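Local coordinates for enoyl-CoA hydratase/isomerase (Mycobacterium abscessus, PDB 3QXZ) that is a probable enoyl-CoA hydratase/isomerase of the crotonase family, likely acting on the double bond of enoyl-CoA thioesters, at the interface of chains A and B. Numbering follows the deposited sequence. Chains: chain A/B, enoyl-CoA hydratase/isomerase.

Contact 1 and contact 2 are two patches of one interface between chains A and B. Their C-alpha centres lie about 17 Å apart, and they share no residues. In contact 1, the start of strand 122-126 and the loop before strand 182-184 of chain A meet helix 151-165 of chain B. In contact 2, helices 206-222 and 226-241 of chain A hold a loop of chain B. Each chain offers different surfaces at the two patches, and the interface is not an exact two-fold. This fits a trimer, as in the deposited assembly. Crotonases commonly build from trimers, so the interface is probably the biological one.

Contact 1: the interface of chains A and B. Residues chain A 121-122, 181; chain B 156-158, 160-161.
The side-chain amide of A:Asn181 makes the direct polar contacts with helix 151-165 of chain B. The nitrogen ND2 of A:Asn181 donates to the carboxylate oxygen OE1 of B:Glu161 at 2.8 Å. ND2 of A:Asn181 also donates to the main-chain O of B:Ala157 at 3.0 Å. Both bonds are nearly straight, and both acceptors lie close to the amide plane, so the two bonds fix the amide's rotation. The acceptors are met differently. OE1 is approached on its anti side, near the carboxylate plane. The B:Ala157 carbonyl is approached from above its plane, 72° out, and not on a lone pair. The amide and carboxylate planes are turned 55° apart as the two side chains pass in opposite directions. B:Glu161 has CG anti to its backbone N (chi1 177°) and an extended chain, which carries OE1 past ND2.

Apolar contacts lie alongside. CD1 of A:Ile122 rests 3.9 Å from CA of B:Glu161. CB of A:Asp121 meets CB of B:Ala160, also at 3.9 Å. Further along, a water links the main-chain O of A:Asp121 (3.1 Å) to the hydroxyl OG1 of B:Thr156 (2.9 Å).

B:Ala157 and B:Ala160 are small and probably allow the helix to come close to chain A. There it packs on the start of strand 122-126 and the loop just before strand 182-184.

Contact 2: the interface of chains A and B. Residues chain A 208, 212, 237, 240; chain B 139-142.
The loop B:Gly139 to B:Pro142, just after the 3-10 helix 135-138, lies between helices 206-222 and 226-241 of chain A. These helices belong to the C-terminal helical region of the crotonase fold.

From helix 206-222, the hydroxyl OG of A:Ser208 donates to the main-chain O of B:Val140 at 2.7 Å. The donor lies in the carbonyl plane, on a lone pair. With OG beside its own backbone N (chi1 -68°), the hydroxyl is turned toward the loop. One helical turn on, OG1 of A:Thr212 donates to the main-chain O of A:Ser208 at 2.8 Å. This bond within chain A helps hold the threonine side chain in place. Methyl CG2 of A:Thr212 then faces the ring of B:Pro142, 3.7 Å from CD.

Helix 226-241 closes the other side. CD1 of A:Leu240 packs against CB of B:Ala141 at 3.6 Å. The same CB of B:Ala141 also faces OG1 of A:Thr212, so B:Ala141 is held between the two helices. The imidazole of A:His237 lies by the loop's main chain, with the O of B:Pro142 at its edge and in plane. NE2 of A:His237 is 3.2 Å from the O of B:Ala141. CE1 is equally near this oxygen, so a hydrogen bond from NE2 would be bent and is doubtful. A water joins the main-chain O of A:Leu240 to that of B:Gly139, at 2.8 Å from each.

Chain A thus reads mainly the loop's backbone and small side chains. B:Gly139 has a positive phi (78°), which may shape the turn that brings the loop between the helices. The contact joins two subunits of the deposited assembly and may steady a loop that, in this family, lies close to the active site.

Contact 1: the interface of chains A and B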
# COMPACT_ATOMS: atom_id res chain seq x y z
N ASP A 121 -14.84 4.43 -1.60
CA ASP A 121 -14.20 3.16 -1.96
C ASP A 121 -13.40 3.26 -3.24
O ASP A 121 -12.32 2.66 -3.37
CB ASP A 121 -15.29 2.09 -2.11
CG ASP A 121 -16.11 1.93 -0.87
OD1 ASP A 121 -15.50 1.73 0.21
OD2 ASP A 121 -17.35 2.02 -0.95
N ILE A 122 -13.95 4.01 -4.18
CA ILE A 122 -13.47 4.04 -5.57
C ILE A 122 -13.48 5.50 -6.02
O ILE A 122 -14.42 6.25 -5.69
CB ILE A 122 -14.41 3.19 -6.45
CG1 ILE A 122 -14.35 1.70 -6.02
CG2 ILE A 122 -14.10 3.38 -7.97
CD1 ILE A 122 -15.57 0.84 -6.48
N ASN A 181 -8.74 5.06 -9.11
CA ASN A 181 -8.95 3.85 -9.89
C ASN A 181 -8.77 4.06 -11.37
O ASN A 181 -8.34 3.16 -12.09
CB ASN A 181 -10.34 3.27 -9.58
CG ASN A 181 -10.48 2.91 -8.13
OD1 ASN A 181 -10.61 3.78 -7.26
ND2 ASN A 181 -10.41 1.61 -7.85
N THR B 156 -6.26 0.39 -0.81
CA THR B 156 -7.68 0.11 -0.54
C THR B 156 -8.60 0.36 -1.73
O THR B 156 -9.66 -0.27 -1.82
CB THR B 156 -8.24 0.88 0.67
OG1 THR B 156 -8.09 2.27 0.42
CG2 THR B 156 -7.51 0.51 1.94
N ALA B 157 -8.23 1.28 -2.62
CA ALA B 157 -9.15 1.66 -3.71
C ALA B 157 -9.17 0.60 -4.80
O ALA B 157 -10.26 0.19 -5.24
CB ALA B 157 -8.79 3.00 -4.31
N VAL B 158 -8.00 0.15 -5.23
CA VAL B 158 -7.97 -0.93 -6.21
C VAL B 158 -8.58 -2.19 -5.55
O VAL B 158 -9.33 -2.94 -6.20
CB VAL B 158 -6.54 -1.17 -6.73
CG1 VAL B 158 -6.53 -2.38 -7.67
CG2 VAL B 158 -5.99 0.10 -7.45
N ALA B 160 -10.94 -2.33 -3.19
CA ALA B 160 -12.39 -2.17 -3.14
C ALA B 160 -13.01 -2.37 -4.51
O ALA B 160 -14.07 -3.00 -4.65
CB ALA B 160 -12.75 -0.80 -2.59
N GLU B 161 -12.40 -1.84 -5.55
CA GLU B 161 -12.95 -2.04 -6.88
C GLU B 161 -12.99 -3.53 -7.23
O GLU B 161 -14.03 -4.05 -7.66
CB GLU B 161 -12.16 -1.23 -7.92
CG GLU B 161 -12.62 -1.46 -9.36
CD GLU B 161 -11.65 -0.90 -10.39
OE1 GLU B 161 -10.76 -0.12 -10.04
OE2 GLU B 161 -11.78 -1.26 -11.59
O HOH W 1 -10.37 3.30 -1.05

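Contact 2: the interface of chains A and B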
# COMPACT_ATOMS: atom_id res chain seq x y z
N SER A 208 -23.75 -9.33 -0.07
CA SER A 208 -22.36 -9.56 -0.48
C SER A 208 -21.56 -8.25 -0.47
O SER A 208 -20.45 -8.18 0.09
CB SER A 208 -22.34 -10.16 -1.89
OG SER A 208 -22.87 -11.47 -1.89
N THR A 212 -18.64 -7.47 2.38
CA THR A 212 -17.30 -7.29 1.82
C THR A 212 -16.75 -5.89 2.15
O THR A 212 -15.61 -5.77 2.61
CB THR A 212 -17.36 -7.51 0.30
OG1 THR A 212 -17.77 -8.87 0.05
CG2 THR A 212 -15.97 -7.33 -0.35
N HIS A 237 -19.39 -15.84 5.26
CA HIS A 237 -19.80 -16.89 4.33
C HIS A 237 -20.96 -17.69 4.88
O HIS A 237 -21.87 -18.02 4.12
CB HIS A 237 -18.62 -17.78 3.95
CG HIS A 237 -17.91 -17.32 2.72
ND1 HIS A 237 -17.09 -16.22 2.70
CD2 HIS A 237 -17.95 -17.79 1.45
CE1 HIS A 237 -16.63 -16.03 1.47
NE2 HIS A 237 -17.15 -16.97 0.69
N LEU A 240 -23.99 -15.51 4.31
CA LEU A 240 -24.35 -15.44 2.89
C LEU A 240 -24.84 -16.76 2.33
O LEU A 240 -25.85 -16.80 1.59
CB LEU A 240 -23.13 -14.96 2.08
CG LEU A 240 -22.76 -13.52 2.40
CD1 LEU A 240 -21.32 -13.24 1.90
CD2 LEU A 240 -23.76 -12.50 1.82
N GLY B 139 -23.40 -13.80 -5.02
CA GLY B 139 -24.06 -13.88 -3.72
C GLY B 139 -23.25 -14.49 -2.61
O GLY B 139 -23.79 -14.81 -1.54
N VAL B 140 -21.93 -14.63 -2.81
CA VAL B 140 -21.02 -14.97 -1.72
C VAL B 140 -20.05 -13.78 -1.55
O VAL B 140 -20.45 -12.64 -1.75
CB VAL B 140 -20.38 -16.38 -1.85
CG1 VAL B 140 -21.45 -17.46 -1.52
CG2 VAL B 140 -19.78 -16.62 -3.23
N ALA B 141 -18.80 -14.02 -1.14
CA ALA B 141 -17.89 -12.90 -0.87
C ALA B 141 -16.47 -13.38 -1.08
O ALA B 141 -16.23 -14.58 -1.23
CB ALA B 141 -18.07 -12.37 0.54
N PRO B 142 -15.51 -12.45 -1.15
CA PRO B 142 -14.12 -12.88 -1.30
C PRO B 142 -13.70 -13.83 -0.18
O PRO B 142 -14.19 -13.74 0.95
CB PRO B 142 -13.33 -11.57 -1.28
CG PRO B 142 -14.32 -10.56 -1.74
CD PRO B 142 -15.62 -10.98 -1.12
O HOH W 2 -26.22 -14.60 -0.14